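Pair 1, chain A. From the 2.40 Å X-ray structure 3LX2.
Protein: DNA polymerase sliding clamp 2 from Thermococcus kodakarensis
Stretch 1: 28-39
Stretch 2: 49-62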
# COMPACT_ATOMS: atom_id res chain seq x y z
N VAL A 28 31.44 2.92 6.78
CA VAL A 28 32.43 3.89 7.16
C VAL A 28 32.42 5.14 6.28
O VAL A 28 32.72 5.09 5.09
CB VAL A 28 33.84 3.24 7.06
CG1 VAL A 28 34.94 4.25 7.49
CG2 VAL A 28 33.88 1.92 7.89
N PHE A 29 32.14 6.27 6.87
CA PHE A 29 32.14 7.51 6.12
C PHE A 29 33.42 8.27 6.35
O PHE A 29 33.70 8.71 7.45
CB PHE A 29 30.92 8.34 6.49
CG PHE A 29 29.70 8.09 5.62
CD1 PHE A 29 29.67 7.03 4.72
CD2 PHE A 29 28.58 8.92 5.71
CE1 PHE A 29 28.56 6.79 3.93
CE2 PHE A 29 27.46 8.66 4.92
CZ PHE A 29 27.47 7.60 4.02
N GLN A 30 34.23 8.40 5.32
CA GLN A 30 35.35 9.30 5.47
C GLN A 30 34.88 10.74 5.24
O GLN A 30 34.56 11.15 4.13
CB GLN A 30 36.50 8.95 4.54
CG GLN A 30 37.73 9.85 4.75
CD GLN A 30 38.48 9.51 6.04
OE1 GLN A 30 38.68 8.31 6.37
NE2 GLN A 30 38.88 10.57 6.80
N VAL A 31 34.86 11.49 6.33
CA VAL A 31 34.46 12.86 6.29
C VAL A 31 35.68 13.76 6.15
O VAL A 31 36.42 13.96 7.12
CB VAL A 31 33.72 13.25 7.57
CG1 VAL A 31 33.09 14.57 7.39
CG2 VAL A 31 32.72 12.21 7.95
N ASN A 32 35.85 14.33 4.95
CA ASN A 32 36.96 15.24 4.66
C ASN A 32 36.56 16.67 4.41
O ASN A 32 35.36 16.98 4.31
CB ASN A 32 37.69 14.77 3.43
CG ASN A 32 38.22 13.43 3.60
OD1 ASN A 32 38.49 13.02 4.74
ND2 ASN A 32 38.34 12.67 2.50
N MET A 33 37.57 17.52 4.27
CA MET A 33 37.34 18.94 4.07
C MET A 33 36.60 19.13 2.77
O MET A 33 35.69 19.91 2.70
CB MET A 33 38.66 19.69 4.02
CG MET A 33 39.16 20.13 5.37
SD MET A 33 38.62 21.83 5.58
CE MET A 33 39.46 22.59 4.16
N GLU A 34 36.97 18.38 1.74
CA GLU A 34 36.37 18.64 0.44
C GLU A 34 35.11 17.76 0.16
O GLU A 34 34.39 17.94 -0.85
CB GLU A 34 37.44 18.64 -0.69
CG GLU A 34 38.18 17.29 -0.99
CD GLU A 34 39.14 16.75 0.13
OE1 GLU A 34 39.51 17.46 1.12
OE2 GLU A 34 39.54 15.56 -0.01
N GLY A 35 34.82 16.86 1.10
CA GLY A 35 33.62 16.10 0.97
C GLY A 35 33.60 14.80 1.72
O GLY A 35 34.44 14.58 2.56
N ILE A 36 32.59 13.97 1.43
CA ILE A 36 32.40 12.64 2.05
C ILE A 36 32.65 11.54 1.01
O ILE A 36 32.31 11.68 -0.20
CB ILE A 36 30.97 12.46 2.62
CG1 ILE A 36 30.76 13.20 3.95
CG2 ILE A 36 30.60 10.98 2.87
CD1 ILE A 36 29.32 13.71 4.12
N GLN A 37 33.23 10.45 1.50
CA GLN A 37 33.62 9.31 0.68
C GLN A 37 33.45 8.03 1.46
O GLN A 37 33.74 7.96 2.65
CB GLN A 37 35.10 9.44 0.21
CG GLN A 37 35.31 10.56 -0.83
CD GLN A 37 36.76 10.86 -1.16
OE1 GLN A 37 37.70 10.44 -0.46
NE2 GLN A 37 36.96 11.62 -2.22
N MET A 38 32.99 7.02 0.75
CA MET A 38 32.90 5.70 1.30
C MET A 38 33.25 4.73 0.21
O MET A 38 32.97 4.96 -0.96
CB MET A 38 31.51 5.43 1.83
CG MET A 38 31.27 3.96 2.09
SD MET A 38 29.56 3.73 2.52
CE MET A 38 29.41 1.99 2.33
N ARG A 39 33.88 3.64 0.62
CA ARG A 39 34.24 2.57 -0.24
C ARG A 39 34.13 1.34 0.60
O ARG A 39 34.70 1.28 1.69
CB ARG A 39 35.66 2.70 -0.75
CG ARG A 39 35.97 1.59 -1.76
CD ARG A 39 37.24 1.78 -2.56
NE ARG A 39 37.34 3.02 -3.34
CZ ARG A 39 38.44 3.37 -4.00
NH1 ARG A 39 39.52 2.56 -3.97
NH2 ARG A 39 38.49 4.50 -4.70
N VAL A 49 31.04 -0.75 -3.51
CA VAL A 49 30.54 0.59 -3.65
C VAL A 49 31.63 1.64 -3.48
O VAL A 49 32.48 1.54 -2.58
CB VAL A 49 29.33 0.86 -2.74
CG1 VAL A 49 29.78 1.07 -1.32
CG2 VAL A 49 28.60 2.03 -3.24
N ASP A 50 31.62 2.60 -4.40
CA ASP A 50 32.46 3.75 -4.32
C ASP A 50 31.63 5.07 -4.42
O ASP A 50 30.98 5.38 -5.40
CB ASP A 50 33.57 3.66 -5.36
CG ASP A 50 34.62 4.73 -5.18
OD1 ASP A 50 34.77 5.24 -4.05
OD2 ASP A 50 35.32 5.08 -6.17
N LEU A 51 31.69 5.83 -3.35
CA LEU A 51 30.77 6.91 -3.13
C LEU A 51 31.56 8.18 -2.89
O LEU A 51 32.43 8.26 -1.99
CB LEU A 51 29.92 6.57 -1.90
CG LEU A 51 29.14 7.65 -1.18
CD1 LEU A 51 28.10 8.28 -2.13
CD2 LEU A 51 28.41 7.06 0.05
N ASN A 52 31.25 9.20 -3.67
CA ASN A 52 31.85 10.49 -3.42
C ASN A 52 30.88 11.70 -3.40
O ASN A 52 30.26 12.03 -4.41
CB ASN A 52 33.03 10.72 -4.35
CG ASN A 52 33.59 12.11 -4.23
OD1 ASN A 52 34.39 12.42 -3.35
ND2 ASN A 52 33.14 12.98 -5.13
N LEU A 53 30.81 12.36 -2.26
CA LEU A 53 29.91 13.48 -2.03
C LEU A 53 30.68 14.78 -1.71
O LEU A 53 30.97 15.07 -0.54
CB LEU A 53 28.90 13.13 -0.92
CG LEU A 53 27.97 11.92 -1.12
CD1 LEU A 53 27.02 11.66 0.09
CD2 LEU A 53 27.22 11.97 -2.38
N PRO A 54 31.00 15.57 -2.73
CA PRO A 54 31.81 16.80 -2.54
C PRO A 54 31.02 17.86 -1.77
O PRO A 54 29.81 17.96 -1.92
CB PRO A 54 32.06 17.28 -3.98
CG PRO A 54 31.74 16.13 -4.87
CD PRO A 54 30.66 15.34 -4.15
N GLU A 55 31.71 18.65 -0.97
CA GLU A 55 31.06 19.68 -0.15
C GLU A 55 30.10 20.57 -0.88
O GLU A 55 29.10 20.97 -0.30
CB GLU A 55 32.10 20.57 0.48
CG GLU A 55 32.83 21.41 -0.54
CD GLU A 55 33.84 22.29 0.10
OE1 GLU A 55 33.59 22.81 1.21
OE2 GLU A 55 34.92 22.45 -0.50
N MET A 56 30.37 20.89 -2.15
CA MET A 56 29.43 21.77 -2.89
C MET A 56 27.94 21.28 -2.93
O MET A 56 27.02 22.07 -3.19
CB MET A 56 29.92 22.09 -4.32
CG MET A 56 29.61 21.02 -5.35
SD MET A 56 30.01 21.54 -7.07
CE MET A 56 31.81 21.63 -6.78
N LEU A 57 27.72 19.98 -2.67
CA LEU A 57 26.36 19.39 -2.68
C LEU A 57 25.51 19.81 -1.49
O LEU A 57 24.28 19.72 -1.52
CB LEU A 57 26.49 17.85 -2.72
CG LEU A 57 26.66 17.23 -4.10
CD1 LEU A 57 26.96 15.79 -3.91
CD2 LEU A 57 25.34 17.40 -4.80
N PHE A 58 26.17 20.30 -0.46
CA PHE A 58 25.56 20.54 0.84
C PHE A 58 25.22 22.02 1.08
O PHE A 58 26.05 22.84 0.77
CB PHE A 58 26.52 19.99 1.93
CG PHE A 58 26.75 18.50 1.82
CD1 PHE A 58 25.92 17.60 2.49
CD2 PHE A 58 27.76 17.98 0.99
CE1 PHE A 58 26.12 16.18 2.37
CE2 PHE A 58 27.96 16.57 0.86
CZ PHE A 58 27.13 15.67 1.54
N SER A 59 24.03 22.37 1.62
CA SER A 59 23.75 23.78 1.96
C SER A 59 24.80 24.44 2.87
O SER A 59 25.19 25.57 2.63
CB SER A 59 22.42 23.98 2.63
OG SER A 59 21.47 23.09 2.16
N LYS A 60 25.20 23.76 3.93
CA LYS A 60 26.29 24.22 4.80
C LYS A 60 27.24 23.05 4.96
O LYS A 60 26.86 21.94 5.17
CB LYS A 60 25.83 24.70 6.19
CG LYS A 60 24.75 25.82 6.20
CD LYS A 60 25.33 27.21 6.44
CE LYS A 60 24.70 28.28 5.48
NZ LYS A 60 25.19 29.76 5.70
N TYR A 61 28.51 23.29 4.82
CA TYR A 61 29.40 22.22 4.96
C TYR A 61 30.48 22.82 5.77
O TYR A 61 30.98 23.88 5.40
CB TYR A 61 29.96 21.85 3.61
CG TYR A 61 30.72 20.56 3.69
CD1 TYR A 61 30.06 19.35 3.52
CD2 TYR A 61 32.11 20.55 3.94
CE1 TYR A 61 30.75 18.15 3.59
CE2 TYR A 61 32.80 19.36 4.01
CZ TYR A 61 32.10 18.15 3.83
OH TYR A 61 32.72 16.93 3.90
N SER A 62 30.84 22.17 6.87
CA SER A 62 31.95 22.64 7.66
C SER A 62 32.55 21.56 8.54
O SER A 62 31.87 21.04 9.45
CB SER A 62 31.57 23.91 8.46
OG SER A 62 32.14 23.86 9.75

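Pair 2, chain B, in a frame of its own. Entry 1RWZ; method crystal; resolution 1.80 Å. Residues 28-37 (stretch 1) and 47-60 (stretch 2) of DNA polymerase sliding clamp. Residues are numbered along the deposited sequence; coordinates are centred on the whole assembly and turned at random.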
# COMPACT_ATOMS: atom_id res chain seq x y z
N HIS B 28 -28.50 10.48 -17.52
CA HIS B 28 -29.85 11.02 -17.51
C HIS B 28 -30.24 11.51 -16.12
O HIS B 28 -30.16 10.77 -15.15
CB HIS B 28 -30.86 9.96 -17.93
CG HIS B 28 -30.57 9.33 -19.26
ND1 HIS B 28 -30.94 9.90 -20.46
CD2 HIS B 28 -29.92 8.18 -19.58
CE1 HIS B 28 -30.54 9.13 -21.45
NE2 HIS B 28 -29.91 8.09 -20.95
N PHE B 29 -30.65 12.77 -16.04
CA PHE B 29 -31.12 13.32 -14.78
C PHE B 29 -32.64 13.33 -14.93
O PHE B 29 -33.21 14.21 -15.58
CB PHE B 29 -30.59 14.73 -14.55
CG PHE B 29 -29.15 14.76 -14.14
CD1 PHE B 29 -28.14 14.70 -15.09
CD2 PHE B 29 -28.80 14.79 -12.79
CE1 PHE B 29 -26.79 14.68 -14.71
CE2 PHE B 29 -27.46 14.77 -12.40
CZ PHE B 29 -26.46 14.72 -13.36
N LEU B 30 -33.27 12.32 -14.34
CA LEU B 30 -34.72 12.17 -14.41
C LEU B 30 -35.39 12.67 -13.14
O LEU B 30 -34.73 12.88 -12.13
CB LEU B 30 -35.07 10.70 -14.62
CG LEU B 30 -34.29 9.97 -15.73
CD1 LEU B 30 -34.66 8.50 -15.72
CD2 LEU B 30 -34.59 10.61 -17.08
N GLU B 31 -36.70 12.85 -13.19
CA GLU B 31 -37.42 13.31 -12.02
C GLU B 31 -37.21 12.36 -10.85
O GLU B 31 -37.10 12.79 -9.70
CB GLU B 31 -38.92 13.44 -12.32
CG GLU B 31 -39.26 14.56 -13.30
CD GLU B 31 -38.96 15.95 -12.73
OE1 GLU B 31 -39.05 16.93 -13.50
OE2 GLU B 31 -38.64 16.06 -11.53
N LYS B 32 -37.13 11.06 -11.15
CA LYS B 32 -36.95 10.04 -10.13
C LYS B 32 -35.51 9.85 -9.66
O LYS B 32 -35.26 9.20 -8.64
CB LYS B 32 -37.50 8.70 -10.64
CG LYS B 32 -36.65 8.05 -11.73
CD LYS B 32 -37.51 7.52 -12.89
CE LYS B 32 -37.74 8.59 -13.96
NZ LYS B 32 -38.44 9.82 -13.48
N GLY B 33 -34.56 10.42 -10.40
CA GLY B 33 -33.16 10.29 -10.02
C GLY B 33 -32.22 10.16 -11.21
O GLY B 33 -32.62 10.38 -12.36
N LEU B 34 -30.97 9.79 -10.94
CA LEU B 34 -29.97 9.64 -11.99
C LEU B 34 -29.97 8.23 -12.57
O LEU B 34 -30.08 7.24 -11.85
CB LEU B 34 -28.59 9.99 -11.44
CG LEU B 34 -27.37 9.92 -12.36
CD1 LEU B 34 -26.27 10.82 -11.80
CD2 LEU B 34 -26.87 8.49 -12.49
N HIS B 35 -29.84 8.14 -13.90
CA HIS B 35 -29.81 6.86 -14.58
C HIS B 35 -28.75 6.88 -15.68
O HIS B 35 -28.57 7.89 -16.36
CB HIS B 35 -31.17 6.56 -15.22
CG HIS B 35 -31.19 5.28 -16.01
ND1 HIS B 35 -31.23 4.04 -15.43
CD2 HIS B 35 -31.11 5.07 -17.35
CE1 HIS B 35 -31.19 3.11 -16.36
NE2 HIS B 35 -31.12 3.71 -17.54
N SER B 36 -28.05 5.77 -15.85
CA SER B 36 -27.03 5.65 -16.90
C SER B 36 -26.81 4.18 -17.22
O SER B 36 -26.73 3.34 -16.33
CB SER B 36 -25.71 6.28 -16.46
OG SER B 36 -24.77 6.28 -17.53
N ARG B 37 -26.72 3.86 -18.51
CA ARG B 37 -26.51 2.48 -18.93
C ARG B 37 -25.52 2.47 -20.08
O ARG B 37 -25.47 3.42 -20.88
CB ARG B 37 -27.84 1.86 -19.38
CG ARG B 37 -28.37 2.47 -20.67
CD ARG B 37 -29.73 1.91 -21.05
NE ARG B 37 -30.80 2.46 -20.23
CZ ARG B 37 -32.09 2.34 -20.54
NH1 ARG B 37 -32.45 1.71 -21.65
NH2 ARG B 37 -33.01 2.86 -19.74
N VAL B 47 -23.69 -2.30 -18.05
CA VAL B 47 -23.82 -1.75 -16.71
C VAL B 47 -25.03 -0.82 -16.70
O VAL B 47 -25.26 -0.06 -17.65
CB VAL B 47 -22.55 -0.98 -16.26
CG1 VAL B 47 -22.30 0.22 -17.17
CG2 VAL B 47 -22.69 -0.53 -14.80
N ILE B 48 -25.83 -0.90 -15.64
CA ILE B 48 -27.01 -0.07 -15.51
C ILE B 48 -26.92 0.55 -14.12
O ILE B 48 -26.92 -0.17 -13.12
CB ILE B 48 -28.30 -0.91 -15.58
CG1 ILE B 48 -28.30 -1.76 -16.86
CG2 ILE B 48 -29.51 0.01 -15.54
CD1 ILE B 48 -29.36 -2.86 -16.87
N VAL B 49 -26.85 1.87 -14.08
CA VAL B 49 -26.74 2.60 -12.82
C VAL B 49 -27.99 3.42 -12.53
O VAL B 49 -28.49 4.14 -13.39
CB VAL B 49 -25.53 3.58 -12.83
CG1 VAL B 49 -25.52 4.42 -11.56
CG2 VAL B 49 -24.23 2.80 -12.96
N ASP B 50 -28.48 3.31 -11.30
CA ASP B 50 -29.64 4.06 -10.87
C ASP B 50 -29.38 4.64 -9.48
O ASP B 50 -29.07 3.91 -8.55
CB ASP B 50 -30.89 3.17 -10.81
CG ASP B 50 -31.48 2.89 -12.18
OD1 ASP B 50 -31.35 1.75 -12.66
OD2 ASP B 50 -32.06 3.82 -12.78
N ILE B 51 -29.50 5.96 -9.37
CA ILE B 51 -29.35 6.63 -8.08
C ILE B 51 -30.66 7.38 -7.84
O ILE B 51 -30.88 8.45 -8.42
CB ILE B 51 -28.20 7.67 -8.06
CG1 ILE B 51 -26.89 7.04 -8.52
CG2 ILE B 51 -28.03 8.19 -6.62
CD1 ILE B 51 -25.72 8.02 -8.50
N PRO B 52 -31.55 6.82 -7.01
CA PRO B 52 -32.83 7.46 -6.72
C PRO B 52 -32.61 8.87 -6.16
O PRO B 52 -31.62 9.11 -5.47
CB PRO B 52 -33.46 6.53 -5.68
CG PRO B 52 -32.85 5.20 -6.01
CD PRO B 52 -31.41 5.55 -6.27
N LYS B 53 -33.52 9.79 -6.45
CA LYS B 53 -33.38 11.15 -5.97
C LYS B 53 -33.17 11.24 -4.47
O LYS B 53 -32.44 12.10 -3.99
CB LYS B 53 -34.61 11.98 -6.36
CG LYS B 53 -35.92 11.48 -5.77
CD LYS B 53 -37.08 12.37 -6.21
CE LYS B 53 -38.39 11.88 -5.62
NZ LYS B 53 -39.54 12.73 -6.05
N ASP B 54 -33.79 10.33 -3.71
CA ASP B 54 -33.64 10.37 -2.26
C ASP B 54 -32.26 9.94 -1.75
O ASP B 54 -31.98 10.06 -0.56
CB ASP B 54 -34.74 9.54 -1.59
CG ASP B 54 -36.12 10.15 -1.79
OD1 ASP B 54 -36.24 11.39 -1.65
OD2 ASP B 54 -37.08 9.40 -2.07
N SER B 55 -31.40 9.47 -2.65
CA SER B 55 -30.05 9.07 -2.25
C SER B 55 -29.12 10.28 -2.29
O SER B 55 -28.00 10.23 -1.79
CB SER B 55 -29.51 7.98 -3.17
OG SER B 55 -30.18 6.75 -2.92
N PHE B 56 -29.60 11.37 -2.88
CA PHE B 56 -28.85 12.63 -2.97
C PHE B 56 -29.16 13.48 -1.74
O PHE B 56 -30.22 13.33 -1.13
CB PHE B 56 -29.29 13.42 -4.21
CG PHE B 56 -28.80 12.85 -5.51
CD1 PHE B 56 -27.63 13.33 -6.09
CD2 PHE B 56 -29.52 11.86 -6.16
CE1 PHE B 56 -27.17 12.82 -7.31
CE2 PHE B 56 -29.08 11.34 -7.37
CZ PHE B 56 -27.90 11.82 -7.95
N GLU B 57 -28.25 14.38 -1.38
CA GLU B 57 -28.49 15.27 -0.25
C GLU B 57 -29.42 16.36 -0.78
O GLU B 57 -30.33 16.83 -0.09
CB GLU B 57 -27.18 15.90 0.24
CG GLU B 57 -26.07 14.90 0.52
CD GLU B 57 -26.52 13.74 1.39
OE1 GLU B 57 -27.24 13.98 2.39
OE2 GLU B 57 -26.15 12.59 1.09
N VAL B 58 -29.17 16.77 -2.03
CA VAL B 58 -29.97 17.77 -2.73
C VAL B 58 -30.13 17.29 -4.17
O VAL B 58 -29.16 16.85 -4.79
CB VAL B 58 -29.29 19.16 -2.76
CG1 VAL B 58 -30.11 20.12 -3.61
CG2 VAL B 58 -29.15 19.72 -1.34
N TYR B 59 -31.34 17.38 -4.70
CA TYR B 59 -31.60 16.96 -6.08
C TYR B 59 -32.58 17.95 -6.69
O TYR B 59 -33.80 17.79 -6.56
CB TYR B 59 -32.18 15.54 -6.12
CG TYR B 59 -32.22 14.93 -7.51
CD1 TYR B 59 -31.07 14.39 -8.09
CD2 TYR B 59 -33.39 14.95 -8.26
CE1 TYR B 59 -31.09 13.87 -9.38
CE2 TYR B 59 -33.42 14.43 -9.56
CZ TYR B 59 -32.27 13.89 -10.11
OH TYR B 59 -32.29 13.39 -11.40
N ASN B 60 -32.05 18.98 -7.35
CA ASN B 60 -32.88 20.00 -7.97
C ASN B 60 -32.68 20.09 -9.47
O ASN B 60 -31.63 20.54 -9.93
CB ASN B 60 -32.58 21.38 -7.37
CG ASN B 60 -32.87 21.45 -5.89
OD1 ASN B 60 -33.87 20.92 -5.41
ND2 ASN B 60 -32.00 22.12 -5.15
O HOH W 1 -33.01 6.43 -11.35

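The sharpest difference lies at the matched arginines, A:Arg39 and B:Arg37, which face different partners. In pair 1 the partner is A:Asp50. A:Arg39 NE reaches A:Asp50 OD1 at 3.5 Å, a salt bridge whose hydrogen bond is weak. In pair 2 the matching position is B:Ile48, which offers no charge. B:Arg37 has chi1 in p, and its end leads away from the other stretch. It turns back along its own strand, and B:Arg37 NE donates to B:His35 NE2 at 3.0 Å.

The backbone is nearly the same in both. The 14 central residues superpose with an RMSD of 0.4 Å. Strand 35-39 of pair 1 runs antiparallel to strand 49-54, and strand 33-37 of pair 2 runs antiparallel to strand 47-52. Each ladder has two hydrogen-bonded pairs: A:Ile36 with A:Leu53 and A:Met38 with A:Leu51, matched by B:Leu34 with B:Ile51 and B:Ser36 with B:Val49. One more backbone bond follows the proline, from A:Glu55 N to A:Glu34 O (2.8 Å) and from B:Lys53 N to B:Lys32 O (2.9 Å).

Both pairs have glycine at the next match, A:Gly35 and B:Gly33. A CB there would clash with A:Leu53 O or B:Ile51 O. The backbone angles alone also call for glycine.

A tyrosine hydroxyl bonds to a backbone carbonyl before the glycine in both pairs. A:Tyr61 OH donates to A:Asn32 O at 2.7 Å, and B:Tyr59 OH donates to B:Leu30 O at 2.6 Å. Near the tyrosine, pair 1 has A:Val31 and pair 2 has the larger B:Phe29, whose CD2 lies 4.2 Å from B:Tyr59 CE1.

On the apolar face, A:Ile36 CD1 meets A:Phe58 CZ at 3.9 Å. The closest approach of B:Leu34 is CB, 4.0 Å from B:Phe56 CZ and at the ring edge; its CD1 is also near, at 4.3 Å from the same atom. Further along, A:Met38 is long and extended. Its CE reaches A:Val49 CG1 at 3.8 Å, and its CB lies 3.9 Å from A:Leu51 CD2. B:Ser36 is too short for such packing. B:Val49 instead meets B:Leu34, with CG1 4.4 Å from CD2.

The opposite face carries a polar pair in each. A:Gln37 NE2 donates to A:Asn52 OD1 at 2.9 Å. B:His35 ND1 donates to B:Asp50 OD2 at 2.8 Å, near the ring plane. The histidine also packs on B:Ile48, with CE1 3.6 Å from CG2. A water donates to both B:Asp50 OD2 and B:Leu34 O, each at 3.1 Å.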